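Local coordinates for protein sesquisabinene B synthase 2 (Santalum album, PDB 6A2A) that probably cyclises farnesyl diphosphate to sesquisabinene B, as a magnesium-dependent plant terpene synthase of the Tpsb subfamily, at residues A[83-88]-A[99-104]; A[285-290]-A[547-552]; A[472-477]-A[481-486]. All coordinates share one frame; numbering follows the deposited sequence.

Contact 1 of 3, residues A[83-88]-A[99-104]; sequences EFIDTV and TEVKEA
Glu-83 O, on the helix whose Ile-85 and Val-88 meet Val-101 and Ala-104, is gripped twice: Thr-87 OG1 approaches it at 2.8 Å, and Thr-87 N reaches it from the opposite face of the carbonyl plane as the regular helix bond. That polar work stays off the interface, which is wholly apolar. The motif is an antiparallel helix-loop-helix hairpin of the all-helical terpene synthase N-terminal domain. Segments 83-88 and 99-104 run nearly antiparallel, their directions 149° apart, with axes 10.5 Å apart at the closest. Ile-85 stands at the centre. Its chi1 of 59° places CG1 between the backbone N and the carbonyl carbon and leaves Ile-85 CG2 beside the N, where the methyl meets Ala-104 CB at 4.1 Å. Val-101 faces Ile-85 with one branch, CG1 lying 4.2 Å from Ile-85 CB. All four residues are buried, and Ile-130 of helix 121-133 also touches Ile-85. On the outer flank Asp-86 forms a salt bridge with Arg-129 of that same helix. Nearer the hairpin's loop, the other branch of Val-101, CG2, lies 4.4 Å from Val-88 CG1.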
loop_
_atom_site.group_PDB
_atom_site.type_symbol
_atom_site.label_atom_id
_atom_site.label_comp_id
_atom_site.label_asym_id
_atom_site.label_seq_id
_atom_site.Cartn_x
_atom_site.Cartn_y
_atom_site.Cartn_z
ATOM N N GLU A 83 40.970 -9.520 -14.972
ATOM C CA GLU A 83 40.146 -9.035 -16.042
ATOM C C GLU A 83 38.770 -9.694 -15.963
ATOM O O GLU A 83 37.750 -9.008 -16.177
ATOM C CB GLU A 83 40.857 -9.253 -17.400
ATOM C CG GLU A 83 41.931 -8.267 -17.695
ATOM C CD GLU A 83 42.788 -8.637 -18.911
ATOM O OE1 GLU A 83 42.635 -9.789 -19.397
ATOM O OE2 GLU A 83 43.584 -7.804 -19.353
ATOM N N PHE A 84 38.669 -10.979 -15.593
ATOM C CA PHE A 84 37.455 -11.660 -15.556
ATOM C C PHE A 84 36.582 -11.127 -14.404
ATOM O O PHE A 84 35.377 -10.898 -14.610
ATOM C CB PHE A 84 37.693 -13.154 -15.353
ATOM C CG PHE A 84 36.501 -14.022 -15.593
ATOM C CD1 PHE A 84 36.105 -14.330 -16.879
ATOM C CD2 PHE A 84 35.764 -14.544 -14.540
ATOM C CE1 PHE A 84 35.001 -15.121 -17.113
ATOM C CE2 PHE A 84 34.657 -15.335 -14.785
ATOM C CZ PHE A 84 34.281 -15.630 -16.074
ATOM N N ILE A 85 37.176 -10.955 -13.227
ATOM C CA ILE A 85 36.356 -10.466 -12.074
ATOM C C ILE A 85 36.013 -8.974 -12.264
ATOM O O ILE A 85 34.963 -8.533 -11.750
ATOM C CB ILE A 85 37.049 -10.751 -10.725
ATOM C CG1 ILE A 85 38.416 -10.090 -10.619
ATOM C CG2 ILE A 85 37.128 -12.248 -10.455
ATOM C CD1 ILE A 85 38.930 -9.956 -9.211
ATOM N N ASP A 86 36.817 -8.202 -12.977
ATOM C CA ASP A 86 36.457 -6.814 -13.395
ATOM C C ASP A 86 35.227 -6.846 -14.289
ATOM O O ASP A 86 34.313 -6.113 -14.096
ATOM C CB ASP A 86 37.617 -6.066 -14.000
ATOM C CG ASP A 86 37.367 -4.550 -14.088
ATOM O OD1 ASP A 86 36.881 -4.002 -13.043
ATOM O OD2 ASP A 86 37.707 -3.912 -15.133
ATOM N N THR A 87 35.186 -7.796 -15.229
ATOM C CA THR A 87 34.022 -8.033 -16.114
ATOM C C THR A 87 32.780 -8.447 -15.334
ATOM O O THR A 87 31.676 -7.931 -15.568
ATOM C CB THR A 87 34.386 -9.126 -17.157
ATOM O OG1 THR A 87 35.517 -8.630 -17.851
ATOM C CG2 THR A 87 33.276 -9.399 -18.128
ATOM N N VAL A 88 32.939 -9.332 -14.376
ATOM C CA VAL A 88 31.820 -9.777 -13.553
ATOM C C VAL A 88 31.198 -8.565 -12.829
ATOM O O VAL A 88 30.022 -8.402 -12.783
ATOM C CB VAL A 88 32.274 -10.833 -12.493
ATOM C CG1 VAL A 88 31.194 -11.144 -11.491
ATOM C CG2 VAL A 88 32.706 -12.117 -13.135
ATOM N N THR A 99 31.740 -13.863 -2.346
ATOM C CA THR A 99 32.743 -14.760 -1.742
ATOM C C THR A 99 33.816 -15.114 -2.779
ATOM O O THR A 99 35.002 -14.951 -2.549
ATOM C CB THR A 99 32.051 -16.000 -1.154
ATOM O OG1 THR A 99 31.435 -15.534 0.052
ATOM C CG2 THR A 99 33.002 -17.139 -0.878
ATOM N N GLU A 100 33.376 -15.569 -3.928
ATOM C CA GLU A 100 34.310 -16.076 -4.942
ATOM C C GLU A 100 35.171 -14.937 -5.493
ATOM O O GLU A 100 36.357 -15.141 -5.764
ATOM C CB GLU A 100 33.552 -16.733 -6.089
ATOM C CG GLU A 100 32.706 -17.917 -5.659
ATOM C CD GLU A 100 31.362 -17.633 -5.025
ATOM O OE1 GLU A 100 31.002 -16.439 -4.888
ATOM O OE2 GLU A 100 30.688 -18.611 -4.641
ATOM N N VAL A 101 34.572 -13.744 -5.724
ATOM C CA VAL A 101 35.357 -12.632 -6.272
ATOM C C VAL A 101 36.419 -12.223 -5.258
ATOM O O VAL A 101 37.558 -11.952 -5.631
ATOM C CB VAL A 101 34.468 -11.443 -6.677
ATOM C CG1 VAL A 101 35.284 -10.206 -6.924
ATOM C CG2 VAL A 101 33.602 -11.810 -7.862
ATOM N N LYS A 102 36.039 -12.151 -3.965
ATOM C CA LYS A 102 36.981 -11.688 -2.987
ATOM C C LYS A 102 38.148 -12.692 -2.899
ATOM O O LYS A 102 39.318 -12.307 -2.795
ATOM C CB LYS A 102 36.306 -11.535 -1.617
ATOM C CG LYS A 102 37.239 -11.120 -0.486
ATOM C CD LYS A 102 38.024 -9.852 -0.771
ATOM C CE LYS A 102 38.743 -9.319 0.450
ATOM N NZ LYS A 102 37.804 -9.119 1.585
ATOM N N GLU A 103 37.782 -13.957 -2.920
ATOM C CA GLU A 103 38.739 -15.060 -2.795
ATOM C C GLU A 103 39.658 -15.044 -4.010
ATOM O O GLU A 103 40.850 -15.145 -3.861
ATOM C CB GLU A 103 37.981 -16.374 -2.583
ATOM C CG GLU A 103 37.285 -16.387 -1.222
ATOM C CD GLU A 103 36.683 -17.695 -0.748
ATOM O OE1 GLU A 103 36.039 -18.390 -1.563
ATOM O OE2 GLU A 103 36.847 -18.003 0.453
ATOM N N ALA A 104 39.116 -14.757 -5.186
ATOM C CA ALA A 104 39.976 -14.587 -6.353
ATOM C C ALA A 104 40.944 -13.427 -6.156
ATOM O O ALA A 104 42.105 -13.566 -6.472
ATOM C CB ALA A 104 39.148 -14.446 -7.624
#

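Contact 2 of 3, residues A[285-290]-A[547-552]; sequences SYMYAI and SWTKKQ
Met-287 reaches across to Thr-549 and Gln-552 chiefly with its terminal methyl, CE, and nearly all of the contact is gathered there. The chain runs extended as far as SD and then bends, chi3 53°, so that Met-287 CE is laid against the backbone of helix 546-558, 3.6 Å from Thr-549 O. Met-287 CE lies 4.0 Å and Met-287 SD 4.1 Å from Thr-549 CG2, so the threonine methyl meets both terminal atoms of the methionine. Met-287 CE also touches Gln-552 CB at 4.1 Å. No hydrogen bond joins the segments; Thr-549 OG1 bonds Ala-545 O, just before the helix. Gln-552, buried too, bends its amide away from Met-287, its CG lying over one face of the Trp-548 ring. The solvent side belongs to Ser-547 and Lys-551, both exposed, with Trp-548 and Lys-550 partly so; Gln-552 OE1 takes a weak bond, 3.2 Å, from Lys-551 NZ. Phe-535 of helix 521-535 also covers Met-287. Tyr-222 OH of helix 220-232 donates to Met-287 O, Tyr-286 packs on helix 239-270, and Ser-285 OG bonds Ala-306 O of helix 299-321, which sets helix 281-292 among these helices and 546-558.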
loop_
_atom_site.group_PDB
_atom_site.type_symbol
_atom_site.label_atom_id
_atom_site.label_comp_id
_atom_site.label_asym_id
_atom_site.label_seq_id
_atom_site.Cartn_x
_atom_site.Cartn_y
_atom_site.Cartn_z
ATOM N N SER A 285 12.500 9.531 -8.696
ATOM C CA SER A 285 13.018 9.110 -7.411
ATOM C C SER A 285 13.378 7.629 -7.465
ATOM O O SER A 285 14.382 7.220 -7.003
ATOM C CB SER A 285 12.020 9.327 -6.285
ATOM O OG SER A 285 12.484 8.771 -5.105
ATOM N N TYR A 286 12.496 6.851 -8.042
ATOM C CA TYR A 286 12.721 5.430 -8.150
ATOM C C TYR A 286 13.947 5.143 -9.017
ATOM O O TYR A 286 14.768 4.364 -8.656
ATOM C CB TYR A 286 11.478 4.657 -8.613
ATOM C CG TYR A 286 11.704 3.160 -8.628
ATOM C CD1 TYR A 286 11.839 2.448 -7.475
ATOM C CD2 TYR A 286 11.847 2.488 -9.802
ATOM C CE1 TYR A 286 12.088 1.093 -7.491
ATOM C CE2 TYR A 286 12.095 1.154 -9.829
ATOM C CZ TYR A 286 12.223 0.447 -8.673
ATOM O OH TYR A 286 12.472 -0.886 -8.753
ATOM N N MET A 287 14.075 5.833 -10.133
ATOM C CA MET A 287 15.242 5.591 -10.994
ATOM C C MET A 287 16.542 5.904 -10.244
ATOM O O MET A 287 17.536 5.181 -10.463
ATOM C CB MET A 287 15.139 6.376 -12.297
ATOM C CG MET A 287 14.051 5.854 -13.190
ATOM S SD MET A 287 13.940 6.772 -14.743
ATOM C CE MET A 287 15.623 6.674 -15.337
ATOM N N TYR A 288 16.568 6.940 -9.423
ATOM C CA TYR A 288 17.726 7.268 -8.645
ATOM C C TYR A 288 17.923 6.199 -7.581
ATOM O O TYR A 288 19.048 5.785 -7.328
ATOM C CB TYR A 288 17.560 8.644 -7.986
ATOM C CG TYR A 288 18.845 9.221 -7.436
ATOM C CD1 TYR A 288 19.470 8.677 -6.320
ATOM C CD2 TYR A 288 19.395 10.365 -7.974
ATOM C CE1 TYR A 288 20.640 9.227 -5.805
ATOM C CE2 TYR A 288 20.536 10.949 -7.446
ATOM C CZ TYR A 288 21.192 10.347 -6.387
ATOM O OH TYR A 288 22.316 10.964 -5.890
ATOM N N ALA A 289 16.839 5.695 -6.969
ATOM C CA ALA A 289 16.983 4.715 -5.913
ATOM C C ALA A 289 17.694 3.470 -6.477
ATOM O O ALA A 289 18.532 2.871 -5.788
ATOM C CB ALA A 289 15.645 4.341 -5.317
ATOM N N ILE A 290 17.370 3.078 -7.700
ATOM C CA ILE A 290 18.045 1.930 -8.325
ATOM C C ILE A 290 19.566 2.161 -8.408
ATOM O O ILE A 290 20.341 1.186 -8.322
ATOM C CB ILE A 290 17.437 1.635 -9.691
ATOM C CG1 ILE A 290 16.044 1.009 -9.536
ATOM C CG2 ILE A 290 18.359 0.746 -10.532
ATOM C CD1 ILE A 290 15.291 0.922 -10.865
ATOM N N SER A 547 14.642 13.161 -22.642
ATOM C CA SER A 547 14.902 12.050 -23.562
ATOM C C SER A 547 15.980 11.110 -23.017
ATOM O O SER A 547 15.874 9.926 -23.139
ATOM C CB SER A 547 15.343 12.586 -24.900
ATOM O OG SER A 547 16.415 13.491 -24.724
ATOM N N TRP A 548 17.043 11.665 -22.488
ATOM C CA TRP A 548 18.104 10.843 -21.895
ATOM C C TRP A 548 17.546 10.001 -20.735
ATOM O O TRP A 548 17.825 8.809 -20.620
ATOM C CB TRP A 548 19.277 11.723 -21.461
ATOM C CG TRP A 548 20.394 10.961 -20.814
ATOM C CD1 TRP A 548 21.518 10.445 -21.383
ATOM C CD2 TRP A 548 20.463 10.617 -19.423
ATOM N NE1 TRP A 548 22.280 9.813 -20.433
ATOM C CE2 TRP A 548 21.655 9.908 -19.222
ATOM C CE3 TRP A 548 19.627 10.856 -18.329
ATOM C CZ2 TRP A 548 22.038 9.461 -17.961
ATOM C CZ3 TRP A 548 19.984 10.375 -17.090
ATOM C CH2 TRP A 548 21.190 9.694 -16.915
ATOM N N THR A 549 16.772 10.630 -19.875
ATOM C CA THR A 549 16.153 9.944 -18.720
ATOM C C THR A 549 15.275 8.805 -19.221
ATOM O O THR A 549 15.305 7.691 -18.737
ATOM C CB THR A 549 15.324 10.934 -17.901
ATOM O OG1 THR A 549 16.286 11.883 -17.455
ATOM C CG2 THR A 549 14.584 10.302 -16.741
ATOM N N LYS A 550 14.502 9.124 -20.243
ATOM C CA LYS A 550 13.576 8.175 -20.751
ATOM C C LYS A 550 14.321 6.994 -21.338
ATOM O O LYS A 550 13.899 5.849 -21.162
ATOM C CB LYS A 550 12.678 8.803 -21.823
ATOM C CG LYS A 550 11.594 7.864 -22.316
ATOM C CD LYS A 550 10.293 8.553 -22.630
ATOM C CE LYS A 550 9.165 7.556 -22.795
ATOM N NZ LYS A 550 9.096 7.072 -24.190
ATOM N N LYS A 551 15.439 7.283 -22.001
ATOM C CA LYS A 551 16.204 6.237 -22.594
ATOM C C LYS A 551 16.727 5.302 -21.502
ATOM O O LYS A 551 16.774 4.093 -21.686
ATOM C CB LYS A 551 17.341 6.856 -23.420
ATOM C CG LYS A 551 18.284 5.823 -24.022
ATOM C CD LYS A 551 19.555 6.357 -24.620
ATOM C CE LYS A 551 20.738 5.453 -24.330
ATOM N NZ LYS A 551 21.619 6.025 -23.278
ATOM N N GLN A 552 17.216 5.881 -20.402
ATOM C CA GLN A 552 17.793 5.081 -19.328
ATOM C C GLN A 552 16.711 4.235 -18.644
ATOM O O GLN A 552 16.922 3.055 -18.326
ATOM C CB GLN A 552 18.451 6.020 -18.299
ATOM C CG GLN A 552 19.693 6.699 -18.794
ATOM C CD GLN A 552 20.802 5.784 -19.262
ATOM O OE1 GLN A 552 21.612 6.220 -20.051
ATOM N NE2 GLN A 552 20.920 4.569 -18.726
#

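Contact 3 of 3, residues A[472-477]-A[481-486]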
loop_
_atom_site.group_PDB
_atom_site.type_symbol
_atom_site.label_atom_id
_atom_site.label_comp_id
_atom_site.label_asym_id
_atom_site.label_seq_id
_atom_site.Cartn_x
_atom_site.Cartn_y
_atom_site.Cartn_z
ATOM N N GLY A 472 22.134 34.195 -12.605
ATOM C CA GLY A 472 22.815 34.701 -11.385
ATOM C C GLY A 472 22.187 34.219 -10.084
ATOM O O GLY A 472 22.071 34.994 -9.132
ATOM N N ASP A 473 21.780 32.950 -10.040
ATOM C CA ASP A 473 21.319 32.348 -8.799
ATOM C C ASP A 473 22.539 32.277 -7.883
ATOM O O ASP A 473 23.498 31.533 -8.168
ATOM C CB ASP A 473 20.724 30.965 -9.043
ATOM C CG ASP A 473 20.196 30.337 -7.783
ATOM O OD1 ASP A 473 20.601 30.755 -6.660
ATOM O OD2 ASP A 473 19.394 29.384 -7.916
ATOM N N ASN A 474 22.510 33.113 -6.837
ATOM C CA ASN A 474 23.614 33.268 -5.881
ATOM C C ASN A 474 23.711 32.054 -4.963
ATOM O O ASN A 474 24.717 31.907 -4.281
ATOM C CB ASN A 474 23.460 34.520 -5.016
ATOM C CG ASN A 474 23.856 35.760 -5.789
ATOM O OD1 ASN A 474 24.778 35.690 -6.604
ATOM N ND2 ASN A 474 23.168 36.872 -5.557
ATOM N N LEU A 475 22.659 31.225 -4.929
ATOM C CA LEU A 475 22.599 30.155 -3.986
ATOM C C LEU A 475 22.892 28.841 -4.684
ATOM O O LEU A 475 22.154 27.889 -4.465
ATOM C CB LEU A 475 21.209 30.118 -3.330
ATOM C CG LEU A 475 20.794 31.375 -2.567
ATOM C CD1 LEU A 475 19.713 31.042 -1.532
ATOM C CD2 LEU A 475 21.973 32.029 -1.889
ATOM N N LYS A 476 23.964 28.807 -5.479
ATOM C CA LYS A 476 24.496 27.586 -5.975
ATOM C C LYS A 476 26.028 27.641 -5.857
ATOM O O LYS A 476 26.582 28.712 -5.807
ATOM C CB LYS A 476 24.054 27.407 -7.437
ATOM C CG LYS A 476 22.565 27.207 -7.665
ATOM C CD LYS A 476 22.099 25.808 -7.361
ATOM C CE LYS A 476 20.592 25.633 -7.434
ATOM N NZ LYS A 476 19.994 25.465 -6.086
ATOM N N SER A 477 26.663 26.486 -5.766
ATOM C CA SER A 477 28.091 26.374 -5.552
ATOM C C SER A 477 29.015 27.280 -6.374
ATOM O O SER A 477 29.788 27.998 -5.843
ATOM C CB SER A 477 28.549 24.915 -5.697
ATOM O OG SER A 477 27.903 24.056 -4.827
ATOM N N TYR A 481 31.129 30.681 -4.991
ATOM C CA TYR A 481 32.562 30.779 -5.053
ATOM C C TYR A 481 32.972 31.963 -5.919
ATOM O O TYR A 481 33.875 32.653 -5.587
ATOM C CB TYR A 481 33.201 29.512 -5.552
ATOM C CG TYR A 481 34.693 29.569 -5.500
ATOM C CD1 TYR A 481 35.359 29.400 -4.330
ATOM C CD2 TYR A 481 35.421 29.816 -6.627
ATOM C CE1 TYR A 481 36.720 29.462 -4.279
ATOM C CE2 TYR A 481 36.785 29.886 -6.591
ATOM C CZ TYR A 481 37.425 29.705 -5.418
ATOM O OH TYR A 481 38.762 29.766 -5.392
ATOM N N MET A 482 32.255 32.198 -7.005
ATOM C CA MET A 482 32.494 33.344 -7.847
ATOM C C MET A 482 32.348 34.614 -7.039
ATOM O O MET A 482 33.172 35.486 -7.123
ATOM C CB MET A 482 31.499 33.401 -8.965
ATOM C CG MET A 482 31.815 32.482 -10.066
ATOM S SD MET A 482 30.543 32.532 -11.274
ATOM C CE MET A 482 30.917 34.088 -12.070
ATOM N N ASN A 483 31.307 34.705 -6.226
ATOM C CA ASN A 483 31.078 35.871 -5.434
ATOM C C ASN A 483 32.137 36.113 -4.403
ATOM O O ASN A 483 32.399 37.223 -4.056
ATOM C CB ASN A 483 29.744 35.792 -4.718
ATOM C CG ASN A 483 28.573 35.877 -5.651
ATOM O OD1 ASN A 483 28.717 36.100 -6.822
ATOM N ND2 ASN A 483 27.411 35.657 -5.127
ATOM N N GLU A 484 32.684 35.059 -3.855
ATOM C CA GLU A 484 33.669 35.192 -2.848
ATOM C C GLU A 484 34.950 35.780 -3.343
ATOM O O GLU A 484 35.360 36.853 -2.948
ATOM C CB GLU A 484 34.088 33.805 -2.386
ATOM C CG GLU A 484 33.350 33.231 -1.215
ATOM C CD GLU A 484 34.126 32.157 -0.525
ATOM O OE1 GLU A 484 33.646 31.045 -0.362
ATOM O OE2 GLU A 484 35.250 32.451 -0.140
ATOM N N ALA A 485 35.603 34.921 -4.095
ATOM C CA ALA A 485 36.920 35.139 -4.600
ATOM C C ALA A 485 36.993 36.121 -5.724
ATOM O O ALA A 485 38.054 36.522 -6.078
ATOM C CB ALA A 485 37.499 33.793 -5.020
ATOM N N GLY A 486 35.865 36.483 -6.306
ATOM C CA GLY A 486 35.850 37.328 -7.466
ATOM C C GLY A 486 36.366 36.535 -8.656
ATOM O O GLY A 486 36.975 37.057 -9.557
HETATM O O HOH W 1 26.725 33.866 -2.953
#
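Asn-474 and Asn-483 both turn CG beside the backbone N, anti to the carbonyl carbon (chi1 -78° and -68°), which brings the loop amide to that of Asn-483, well along helix 477-485. The motif is a loop folded back on the helix it leads into: an Asx turn, with Asp-473 OD1 accepting from Leu-475 N at 2.7 Å, precedes Lys-476 at the N-cap. Asn-483 ND2 donates to Asn-474 OD1 at 3.0 Å, nearly straight (171°). The acceptor lies in the plane of the Asn-483 amide, yet the donor stands above the Asn-474 carbonyl plane, the two amides being steeply crossed. Gln-479 NE2 bonds Asn-483 OD1, which helps fix the flip of that amide. A leucine in place of Asn-483 would probably leave Asn-474 OD1 and Gln-479 NE2 without their mate and let the loop shift on the helix. Tyr-481 N closes the first helical turn on Ser-477 O at 3.1 Å. Ser-477 OG bonds Asp-461; the Ser-477 side chain is about 8 Å from that of Asn-460, a magnesium-binding residue, though no metal is bound here. A water ties the polar pair, donating to Asn-474 O at 3.1 Å and accepting from Asn-483 ND2 at 2.9 Å.

In the fold
Contacts 1 and 2 are buried helix-helix meetings without a hydrogen bond across them, whereas contact 3 is partly buried and rests on amide, backbone and water bonds. Contact 1 joins consecutive helices of the N-terminal domain through aliphatic side chains. Contact 2, nearest the middle of the chain, brings together helices more than 250 residues apart, mainly through one methionine. Contact 3 ties a loop to the helix that follows it, on the other side of the chain's centre from contact 1, about 45 Å away between centres. The three share no helix, and of them it is contact 3 that lies near the magnesium-binding residues.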